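Zona pellucida sperm-binding protein 1 (Gallus gallus, PDB 6GF6) probably cross-links the filaments of the avian egg coat through homodimers of its N-terminal ZP-N1 domain, the part present here. Local coordinates at residues L8-M19 with Y100-R108; F43-W54 with F65-H73. The protein carries 2 engineered substitutions. One frame throughout, in Å; residues are numbered along the deposited sequence.

Interaction 1: residues L8-M19 with Y100-R108; sequences LQYHYDCGDFGM and YEVQMTCPR. Engineered in segment 100-108: Q103 (natural residue Asn).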
loop_
_atom_site.group_PDB
_atom_site.type_symbol
_atom_site.label_atom_id
_atom_site.label_comp_id
_atom_site.label_asym_id
_atom_site.label_seq_id
_atom_site.Cartn_x
_atom_site.Cartn_y
_atom_site.Cartn_z
ATOM N N LEU B 8 21.952 7.476 9.744
ATOM C CA LEU B 8 20.547 7.484 9.351
ATOM C C LEU B 8 19.736 6.641 10.327
ATOM O O LEU B 8 20.119 5.512 10.647
ATOM C CB LEU B 8 20.383 6.962 7.921
ATOM C CG LEU B 8 18.952 6.875 7.370
ATOM C CD1 LEU B 8 18.304 8.252 7.256
ATOM C CD2 LEU B 8 18.945 6.167 6.012
ATOM N N GLN B 9 18.623 7.182 10.809
ATOM C CA GLN B 9 17.739 6.438 11.697
ATOM C C GLN B 9 16.695 5.686 10.878
ATOM O O GLN B 9 15.983 6.288 10.067
ATOM C CB GLN B 9 17.050 7.379 12.686
ATOM C CG GLN B 9 17.993 8.043 13.684
ATOM C CD GLN B 9 18.725 7.045 14.561
ATOM O OE1 GLN B 9 18.119 6.382 15.404
ATOM N NE2 GLN B 9 20.036 6.935 14.368
ATOM N N TYR B 10 16.597 4.377 11.107
ATOM C CA TYR B 10 15.609 3.556 10.424
ATOM C C TYR B 10 15.337 2.297 11.236
ATOM O O TYR B 10 16.122 1.905 12.103
ATOM C CB TYR B 10 16.054 3.183 9.003
ATOM C CG TYR B 10 17.333 2.382 8.939
ATOM C CD1 TYR B 10 17.330 1.011 9.141
ATOM C CD2 TYR B 10 18.545 2.997 8.648
ATOM C CE1 TYR B 10 18.499 0.277 9.086
ATOM C CE2 TYR B 10 19.719 2.267 8.582
ATOM C CZ TYR B 10 19.688 0.904 8.799
ATOM O OH TYR B 10 20.850 0.167 8.732
ATOM N N HIS B 11 14.198 1.678 10.941
ATOM C CA HIS B 11 13.807 0.405 11.528
ATOM C C HIS B 11 12.726 -0.189 10.638
ATOM O O HIS B 11 12.145 0.501 9.799
ATOM C CB HIS B 11 13.290 0.589 12.954
ATOM C CG HIS B 11 11.934 1.217 13.010
ATOM N ND1 HIS B 11 11.743 2.582 12.966
ATOM C CD2 HIS B 11 10.699 0.667 13.090
ATOM C CE1 HIS B 11 10.450 2.847 13.023
ATOM N NE2 HIS B 11 9.794 1.702 13.101
ATOM N N TYR B 12 12.433 -1.470 10.851
ATOM C CA TYR B 12 11.383 -2.141 10.096
ATOM C C TYR B 12 10.488 -2.962 11.018
ATOM O O TYR B 12 10.876 -3.359 12.121
ATOM C CB TYR B 12 11.958 -3.029 8.978
ATOM C CG TYR B 12 12.672 -4.282 9.422
ATOM C CD1 TYR B 12 14.031 -4.271 9.705
ATOM C CD2 TYR B 12 11.991 -5.489 9.529
ATOM C CE1 TYR B 12 14.688 -5.420 10.104
ATOM C CE2 TYR B 12 12.642 -6.647 9.926
ATOM C CZ TYR B 12 13.993 -6.603 10.209
ATOM O OH TYR B 12 14.657 -7.745 10.596
ATOM N N ASP B 13 9.260 -3.179 10.550
ATOM C CA ASP B 13 8.241 -3.911 11.285
ATOM C C ASP B 13 7.795 -5.121 10.476
ATOM O O ASP B 13 7.628 -5.036 9.253
ATOM C CB ASP B 13 7.022 -3.018 11.573
ATOM C CG ASP B 13 7.371 -1.800 12.410
ATOM O OD1 ASP B 13 8.147 -1.948 13.373
ATOM O OD2 ASP B 13 6.896 -0.688 12.086
ATOM N N CYS B 14 7.623 -6.249 11.157
ATOM C CA CYS B 14 7.049 -7.446 10.557
ATOM C C CYS B 14 5.566 -7.485 10.895
ATOM O O CYS B 14 5.203 -7.574 12.067
ATOM C CB CYS B 14 7.737 -8.710 11.070
ATOM S SG CYS B 14 9.477 -8.840 10.630
ATOM N N GLY B 15 4.716 -7.452 9.868
ATOM C CA GLY B 15 3.287 -7.572 10.048
ATOM C C GLY B 15 2.795 -8.972 9.725
ATOM O O GLY B 15 3.568 -9.913 9.541
ATOM N N ASP B 16 1.469 -9.096 9.638
ATOM C CA ASP B 16 0.857 -10.391 9.362
ATOM C C ASP B 16 0.891 -10.728 7.874
ATOM O O ASP B 16 0.949 -11.910 7.517
ATOM C CB ASP B 16 -0.583 -10.432 9.891
ATOM C CG ASP B 16 -0.659 -10.271 11.417
ATOM O OD1 ASP B 16 0.262 -10.737 12.126
ATOM O OD2 ASP B 16 -1.641 -9.660 11.903
ATOM N N PHE B 17 0.803 -9.720 6.998
ATOM C CA PHE B 17 0.768 -9.949 5.560
ATOM C C PHE B 17 1.947 -9.345 4.814
ATOM O O PHE B 17 2.189 -9.723 3.665
ATOM C CB PHE B 17 -0.542 -9.385 4.993
ATOM C CG PHE B 17 -1.759 -10.002 5.623
ATOM C CD1 PHE B 17 -2.289 -11.187 5.139
ATOM C CD2 PHE B 17 -2.342 -9.417 6.739
ATOM C CE1 PHE B 17 -3.401 -11.760 5.738
ATOM C CE2 PHE B 17 -3.451 -9.986 7.339
ATOM C CZ PHE B 17 -3.981 -11.156 6.841
ATOM N N GLY B 18 2.677 -8.430 5.427
ATOM C CA GLY B 18 3.832 -7.832 4.805
ATOM C C GLY B 18 4.717 -7.187 5.843
ATOM O O GLY B 18 4.580 -7.434 7.042
ATOM N N MET B 19 5.632 -6.347 5.366
ATOM C CA MET B 19 6.576 -5.651 6.227
ATOM C C MET B 19 6.766 -4.232 5.714
ATOM O O MET B 19 6.467 -3.922 4.559
ATOM C CB MET B 19 7.921 -6.384 6.290
ATOM C CG MET B 19 8.378 -6.928 4.946
ATOM S SD MET B 19 9.870 -7.932 5.050
ATOM C CE MET B 19 9.639 -9.011 3.641
ATOM N N TYR B 100 23.183 2.303 2.938
ATOM C CA TYR B 100 22.929 1.294 3.951
ATOM C C TYR B 100 22.216 0.109 3.317
ATOM O O TYR B 100 21.414 0.263 2.393
ATOM C CB TYR B 100 22.090 1.844 5.120
ATOM C CG TYR B 100 22.581 3.164 5.683
ATOM C CD1 TYR B 100 22.328 4.363 5.025
ATOM C CD2 TYR B 100 23.304 3.210 6.869
ATOM C CE1 TYR B 100 22.775 5.568 5.536
ATOM C CE2 TYR B 100 23.756 4.410 7.386
ATOM C CZ TYR B 100 23.491 5.588 6.715
ATOM O OH TYR B 100 23.942 6.789 7.224
ATOM N N GLU B 101 22.523 -1.079 3.823
ATOM C CA GLU B 101 21.883 -2.311 3.392
ATOM C C GLU B 101 21.171 -2.924 4.586
ATOM O O GLU B 101 21.734 -2.994 5.682
ATOM C CB GLU B 101 22.893 -3.302 2.825
ATOM C CG GLU B 101 22.273 -4.622 2.424
ATOM C CD GLU B 101 23.261 -5.549 1.750
ATOM O OE1 GLU B 101 24.088 -5.061 0.946
ATOM O OE2 GLU B 101 23.211 -6.766 2.033
ATOM N N VAL B 102 19.938 -3.376 4.367
ATOM C CA VAL B 102 19.111 -3.934 5.428
ATOM C C VAL B 102 18.522 -5.245 4.943
ATOM O O VAL B 102 17.956 -5.309 3.845
ATOM C CB VAL B 102 17.976 -2.975 5.835
ATOM C CG1 VAL B 102 17.204 -3.533 7.027
ATOM C CG2 VAL B 102 18.518 -1.602 6.154
ATOM N N GLN B 103 18.606 -6.269 5.783
ATOM C CA GLN B 103 17.983 -7.559 5.527
ATOM C C GLN B 103 16.772 -7.658 6.444
ATOM O O GLN B 103 16.916 -7.876 7.650
ATOM C CB GLN B 103 18.969 -8.700 5.768
ATOM C CG GLN B 103 18.519 -10.037 5.193
ATOM C CD GLN B 103 19.495 -11.171 5.475
ATOM O OE1 GLN B 103 19.890 -11.905 4.567
ATOM N NE2 GLN B 103 19.877 -11.324 6.736
ATOM N N MET B 104 15.584 -7.496 5.873
ATOM C CA MET B 104 14.353 -7.602 6.638
ATOM C C MET B 104 13.992 -9.076 6.759
ATOM O O MET B 104 13.711 -9.742 5.754
ATOM C CB MET B 104 13.238 -6.796 5.974
ATOM C CG MET B 104 13.551 -5.305 5.858
ATOM S SD MET B 104 12.501 -4.409 4.687
ATOM C CE MET B 104 10.963 -4.287 5.578
ATOM N N THR B 105 14.009 -9.583 7.987
ATOM C CA THR B 105 13.744 -10.982 8.280
ATOM C C THR B 105 12.478 -11.058 9.119
ATOM O O THR B 105 12.394 -10.435 10.182
ATOM C CB THR B 105 14.929 -11.618 9.012
ATOM O OG1 THR B 105 16.112 -11.470 8.219
ATOM C CG2 THR B 105 14.685 -13.090 9.258
ATOM N N CYS B 106 11.487 -11.790 8.623
ATOM C CA CYS B 106 10.195 -11.859 9.281
ATOM C C CYS B 106 9.751 -13.311 9.364
ATOM O O CYS B 106 10.074 -14.113 8.479
ATOM C CB CYS B 106 9.139 -11.022 8.545
ATOM S SG CYS B 106 9.465 -9.236 8.634
ATOM N N PRO B 107 9.060 -13.691 10.434
ATOM C CA PRO B 107 8.718 -15.102 10.612
ATOM C C PRO B 107 7.746 -15.582 9.550
ATOM O O PRO B 107 6.923 -14.826 9.033
ATOM C CB PRO B 107 8.087 -15.137 12.009
ATOM C CG PRO B 107 7.557 -13.770 12.212
ATOM C CD PRO B 107 8.499 -12.848 11.503
ATOM N N ARG B 108 7.854 -16.866 9.237
ATOM C CA ARG B 108 6.975 -17.535 8.296
ATOM C C ARG B 108 6.390 -18.778 8.959
ATOM O O ARG B 108 7.064 -19.421 9.767
ATOM C CB ARG B 108 7.753 -17.925 7.029
ATOM C CG ARG B 108 6.948 -18.576 5.926
ATOM C CD ARG B 108 7.846 -18.873 4.732
ATOM N NE ARG B 108 7.103 -19.397 3.588
ATOM C CZ ARG B 108 6.928 -20.689 3.325
ATOM N NH1 ARG B 108 7.447 -21.624 4.118
ATOM N NH2 ARG B 108 6.231 -21.051 2.258
#

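Interaction 2: residues F43-W54 with F65-H73; sequences FEVANCSICMHW and FSAGYEGCH. With NAG (2-acetamido-2-deoxy-beta-D-glucopyranose), chain E.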
loop_
_atom_site.group_PDB
_atom_site.type_symbol
_atom_site.label_atom_id
_atom_site.label_comp_id
_atom_site.label_asym_id
_atom_site.label_seq_id
_atom_site.Cartn_x
_atom_site.Cartn_y
_atom_site.Cartn_z
ATOM N N PHE B 43 16.802 -2.851 -7.815
ATOM C CA PHE B 43 15.526 -2.667 -8.498
ATOM C C PHE B 43 14.842 -1.421 -7.963
ATOM O O PHE B 43 14.619 -1.298 -6.757
ATOM C CB PHE B 43 14.596 -3.870 -8.319
ATOM C CG PHE B 43 15.120 -5.144 -8.891
ATOM C CD1 PHE B 43 15.973 -5.949 -8.158
ATOM C CD2 PHE B 43 14.752 -5.549 -10.167
ATOM C CE1 PHE B 43 16.460 -7.134 -8.690
ATOM C CE2 PHE B 43 15.233 -6.736 -10.707
ATOM C CZ PHE B 43 16.089 -7.529 -9.965
ATOM N N GLU B 44 14.569 -0.486 -8.860
ATOM C CA GLU B 44 13.796 0.698 -8.526
ATOM C C GLU B 44 12.404 0.301 -8.057
ATOM O O GLU B 44 11.811 -0.664 -8.545
ATOM C CB GLU B 44 13.703 1.623 -9.741
ATOM C CG GLU B 44 15.020 2.317 -10.020
ATOM C CD GLU B 44 15.491 3.174 -8.868
ATOM O OE1 GLU B 44 16.562 2.846 -8.322
ATOM O OE2 GLU B 44 14.773 4.120 -8.466
ATOM N N VAL B 45 11.909 1.018 -7.065
ATOM C CA VAL B 45 10.589 0.777 -6.501
ATOM C C VAL B 45 9.574 1.701 -7.159
ATOM O O VAL B 45 9.749 2.926 -7.161
ATOM C CB VAL B 45 10.614 0.978 -4.980
ATOM C CG1 VAL B 45 9.214 0.931 -4.419
ATOM C CG2 VAL B 45 11.515 -0.066 -4.328
ATOM N N ALA B 46 8.488 1.124 -7.685
ATOM C CA ALA B 46 7.380 1.910 -8.208
ATOM C C ALA B 46 6.075 1.384 -7.627
ATOM O O ALA B 46 5.878 0.172 -7.494
ATOM C CB ALA B 46 7.327 1.857 -9.740
ATOM N N ASN B 47 5.168 2.315 -7.326
ATOM C CA ASN B 47 3.864 1.970 -6.762
ATOM C C ASN B 47 3.081 1.045 -7.684
ATOM O O ASN B 47 2.574 -0.003 -7.259
ATOM C CB ASN B 47 3.073 3.252 -6.524
ATOM C CG ASN B 47 3.510 3.998 -5.287
ATOM O OD1 ASN B 47 4.218 3.474 -4.414
ATOM N ND2 ASN B 47 3.127 5.273 -5.244
ATOM N N CYS B 48 2.932 1.445 -8.946
ATOM C CA CYS B 48 2.145 0.688 -9.914
ATOM C C CYS B 48 3.017 -0.465 -10.390
ATOM O O CYS B 48 3.873 -0.306 -11.265
ATOM C CB CYS B 48 1.691 1.589 -11.056
ATOM S SG CYS B 48 0.679 0.755 -12.285
ATOM N N SER B 49 2.807 -1.635 -9.804
ATOM C CA SER B 49 3.741 -2.727 -10.003
ATOM C C SER B 49 3.087 -4.009 -9.531
ATOM O O SER B 49 2.222 -3.991 -8.653
ATOM C CB SER B 49 5.049 -2.470 -9.232
ATOM O OG SER B 49 5.934 -3.574 -9.313
ATOM N N ILE B 50 3.458 -5.108 -10.184
ATOM C CA ILE B 50 3.002 -6.431 -9.783
ATOM C C ILE B 50 3.752 -6.931 -8.551
ATOM O O ILE B 50 3.321 -7.905 -7.921
ATOM C CB ILE B 50 3.161 -7.419 -10.955
ATOM C CG1 ILE B 50 2.358 -8.699 -10.718
ATOM C CG2 ILE B 50 4.623 -7.760 -11.176
ATOM C CD1 ILE B 50 0.857 -8.502 -10.866
ATOM N N CYS B 51 4.869 -6.297 -8.198
ATOM C CA CYS B 51 5.768 -6.804 -7.171
ATOM C C CYS B 51 5.296 -6.548 -5.744
ATOM O O CYS B 51 5.989 -6.960 -4.809
ATOM C CB CYS B 51 7.155 -6.177 -7.356
ATOM S SG CYS B 51 8.080 -6.905 -8.728
ATOM N N MET B 52 4.158 -5.877 -5.566
ATOM C CA MET B 52 3.560 -5.646 -4.250
ATOM C C MET B 52 4.537 -4.943 -3.307
ATOM O O MET B 52 4.789 -5.390 -2.186
ATOM C CB MET B 52 3.049 -6.956 -3.646
ATOM C CG MET B 52 2.081 -7.708 -4.546
ATOM S SD MET B 52 0.662 -6.711 -5.045
ATOM C CE MET B 52 -0.114 -7.789 -6.249
ATOM N N HIS B 53 5.090 -3.827 -3.776
ATOM C CA HIS B 53 5.930 -2.974 -2.948
ATOM C C HIS B 53 5.623 -1.517 -3.260
ATOM O O HIS B 53 5.237 -1.174 -4.379
ATOM C CB HIS B 53 7.433 -3.273 -3.115
ATOM C CG HIS B 53 7.926 -3.220 -4.528
ATOM N ND1 HIS B 53 9.010 -3.956 -4.958
ATOM C CD2 HIS B 53 7.505 -2.511 -5.602
ATOM C CE1 HIS B 53 9.228 -3.710 -6.237
ATOM N NE2 HIS B 53 8.328 -2.837 -6.652
ATOM N N TRP B 54 5.778 -0.664 -2.248
ATOM C CA TRP B 54 5.323 0.713 -2.356
ATOM C C TRP B 54 6.243 1.638 -1.572
ATOM O O TRP B 54 7.006 1.210 -0.702
ATOM C CB TRP B 54 3.879 0.867 -1.856
ATOM C CG TRP B 54 2.901 -0.060 -2.510
ATOM C CD1 TRP B 54 2.149 0.191 -3.622
ATOM C CD2 TRP B 54 2.568 -1.391 -2.094
ATOM N NE1 TRP B 54 1.370 -0.900 -3.923
ATOM C CE2 TRP B 54 1.610 -1.886 -3.001
ATOM C CE3 TRP B 54 2.990 -2.212 -1.044
ATOM C CZ2 TRP B 54 1.063 -3.163 -2.887
ATOM C CZ3 TRP B 54 2.447 -3.481 -0.932
ATOM C CH2 TRP B 54 1.494 -3.944 -1.849
ATOM N N PHE B 65 8.856 2.300 3.191
ATOM C CA PHE B 65 8.887 1.269 2.163
ATOM C C PHE B 65 8.037 0.101 2.649
ATOM O O PHE B 65 8.287 -0.434 3.734
ATOM C CB PHE B 65 10.310 0.793 1.890
ATOM C CG PHE B 65 10.373 -0.412 0.992
ATOM C CD1 PHE B 65 9.946 -0.333 -0.327
ATOM C CD2 PHE B 65 10.778 -1.643 1.485
ATOM C CE1 PHE B 65 9.994 -1.443 -1.154
ATOM C CE2 PHE B 65 10.817 -2.762 0.664
ATOM C CZ PHE B 65 10.417 -2.663 -0.652
ATOM N N SER B 66 7.010 -0.253 1.875
ATOM C CA SER B 66 6.086 -1.338 2.194
ATOM C C SER B 66 6.270 -2.496 1.218
ATOM O O SER B 66 6.441 -2.272 0.013
ATOM C CB SER B 66 4.640 -0.846 2.130
ATOM O OG SER B 66 4.458 0.294 2.956
ATOM N N ALA B 67 6.257 -3.729 1.737
ATOM C CA ALA B 67 6.441 -4.923 0.914
ATOM C C ALA B 67 5.548 -6.062 1.395
ATOM O O ALA B 67 5.617 -6.450 2.565
ATOM C CB ALA B 67 7.906 -5.364 0.937
ATOM N N GLY B 68 4.734 -6.610 0.493
ATOM C CA GLY B 68 4.005 -7.831 0.795
ATOM C C GLY B 68 4.925 -9.038 0.837
ATOM O O GLY B 68 5.955 -9.090 0.161
ATOM N N TYR B 69 4.560 -10.021 1.670
ATOM C CA TYR B 69 5.392 -11.216 1.824
ATOM C C TYR B 69 5.493 -12.032 0.537
ATOM O O TYR B 69 6.487 -12.735 0.333
ATOM C CB TYR B 69 4.863 -12.104 2.963
ATOM C CG TYR B 69 5.105 -11.572 4.358
ATOM C CD1 TYR B 69 6.281 -10.911 4.679
ATOM C CD2 TYR B 69 4.161 -11.735 5.356
ATOM C CE1 TYR B 69 6.504 -10.419 5.954
ATOM C CE2 TYR B 69 4.374 -11.245 6.634
ATOM C CZ TYR B 69 5.548 -10.588 6.928
ATOM O OH TYR B 69 5.769 -10.104 8.202
ATOM N N GLU B 70 4.504 -11.944 -0.350
ATOM C CA GLU B 70 4.507 -12.731 -1.578
ATOM C C GLU B 70 5.023 -11.937 -2.772
ATOM O O GLU B 70 4.822 -12.350 -3.917
ATOM C CB GLU B 70 3.092 -13.237 -1.877
ATOM C CG GLU B 70 2.454 -14.066 -0.766
ATOM C CD GLU B 70 3.042 -15.451 -0.650
ATOM O OE1 GLU B 70 3.707 -15.899 -1.608
ATOM O OE2 GLU B 70 2.836 -16.096 0.401
ATOM N N GLY B 71 5.727 -10.837 -2.528
ATOM C CA GLY B 71 6.157 -9.964 -3.596
ATOM C C GLY B 71 7.499 -10.360 -4.181
ATOM O O GLY B 71 8.108 -11.365 -3.819
ATOM N N CYS B 72 7.952 -9.543 -5.123
ATOM C CA CYS B 72 9.161 -9.853 -5.869
ATOM C C CYS B 72 10.386 -9.815 -4.979
ATOM O O CYS B 72 10.597 -8.864 -4.221
ATOM C CB CYS B 72 9.373 -8.853 -6.992
ATOM S SG CYS B 72 8.146 -8.875 -8.245
ATOM N N HIS B 73 11.227 -10.830 -5.126
ATOM C CA HIS B 73 12.540 -10.896 -4.509
ATOM C C HIS B 73 12.468 -11.166 -3.019
ATOM O O HIS B 73 13.508 -11.140 -2.347
ATOM C CB HIS B 73 13.327 -9.612 -4.778
ATOM C CG HIS B 73 13.552 -9.384 -6.236
ATOM N ND1 HIS B 73 14.182 -10.312 -7.039
ATOM C CD2 HIS B 73 13.160 -8.380 -7.054
ATOM C CE1 HIS B 73 14.202 -9.871 -8.283
ATOM N NE2 HIS B 73 13.590 -8.701 -8.319
HETATM C C1 NAG E . 3.434 6.216 -4.218
HETATM C C2 NAG E . 4.402 7.269 -4.768
HETATM C C3 NAG E . 4.666 8.347 -3.720
HETATM C C4 NAG E . 3.360 8.921 -3.194
HETATM C C5 NAG E . 2.462 7.794 -2.690
HETATM C C6 NAG E . 1.094 8.267 -2.243
HETATM C C7 NAG E . 5.946 6.329 -6.465
HETATM C C8 NAG E . 4.899 6.629 -7.504
HETATM N N2 NAG E . 5.647 6.664 -5.199
HETATM O O3 NAG E . 5.455 9.379 -4.302
HETATM O O4 NAG E . 3.626 9.833 -2.135
HETATM O O5 NAG E . 2.246 6.843 -3.743
HETATM O O6 NAG E . 0.298 7.202 -1.737
HETATM O O7 NAG E . 7.019 5.813 -6.759
HETATM O O HOH W 1 6.898 -7.345 -1.960
HETATM O O HOH W 2 9.691 -6.363 -3.038
#

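Interaction 1: residues L8-M19 with Y100-R108
Y100 opens the contact from 100-108 by meeting both L8 and Y10. Its OH accepts a hydrogen bond from L8 N (3.3 Å) and also binds L7 N, while L8 CB lies 3.6 Å from Y100 CZ. The edge of the Y10 ring is turned toward the face of Y100 in an offset edge-to-face pair, planes at 67°. A long phenol suits this place because it offers an apolar ring to pack and a hydroxyl for the backbone at the start of the neighbouring segment. Two residues on, V102 is branched and touches two rings: CG2 packs on Y10 CE1 (3.5 Å) and CG1 on Y12. M104 then runs across a face of Y12, with CG 4.0 Å from the ring centroid in a CH-pi contact. Its bend at chi3 (75°) carries CE back to Y12 CB and M19 CG, and M19 SD rests on M104 CB. T105 contributes its backbone: T105 N gives Y12 OH a nearly straight hydrogen bond (3.3 Å, 175°). Finally C106 SG is bonded to C14 SG (2.0 Å), with M19 SD beside C106 SG at 3.8 Å. Strands 9-14 and 100-107 belong to the two different sheets of this Ig-like, ZP-N domain and run in nearly the same direction; their axes approach to about 7.5 Å. The bridge therefore pins sheet to sheet. Since backbone N-H groups donate to the tyrosine hydroxyls Y100 OH and Y12 OH rather than to carbonyls of the facing strand, the chemistry implies a side-chain-filled sandwich, closed covalently at one end.

Interaction 2: residues F43-W54 with F65-H73
The disulfide between C51 and C72 (SG to SG 2.0 Å) ties two loops together, both cysteines having SG anti to the carbonyl carbon. Beside it, C72 N donates a hydrogen bond to C51 O (3.3 Å). G71 CA passes 3.2 Å from C51 O in a CA-H...O contact. M52 O accepts from G68 N in a 2.9 Å bond and also accepts a hydrogen bond from water 1, which reaches G68 O as well. These residues lead into the beta hairpin of strands 53-57 and 63-68, where W54 and S66 form an antiparallel hydrogen-bonded pair and H53 faces A67 as a non-hydrogen-bonded one. From W54 the indole lies along the hairpin with CE3 3.8 Å from S66 CB; a small serine suits this flank. F65 is turned the other way, CG anti to its own N (chi1 171°), which brings CE1 to H53 CB (3.7 Å) and V45 CG2; F65 also packs on F33 and L83. H53 ND1 lies 3.2 Å from water 2, which donates to C72 O. H53 and H73 are ligands of one zinc site seen in this protein, though no zinc is bound to this chain here. Near the domain surface, H73 NE2 stands over a face of F43, 3.2 Å from F43 CZ, the ring planes 32° apart.

Interactions 1 and 2 have centres 14 Å apart and meet through Y69, whose OH makes a probable hydrogen bond to G15 O at 2.6 Å and packs against C106 CB at 3.5 Å, and through M19 N, probably bonded to A67 O at 2.8 Å. M19 and A67 are on adjacent strands of the same sheet. Both contacts hold zinc ligands seen in this protein: H11, D13 and D16 in interaction 1, E44, H53 and H73 in interaction 2. Both reach the second subunit: F17 N and G18 N bind its E38, C48 forms a disulfide with its C48, W54 stacks on its H73, and the N47 glycan bonds its E44 N, consistent with a dimeric cross-link.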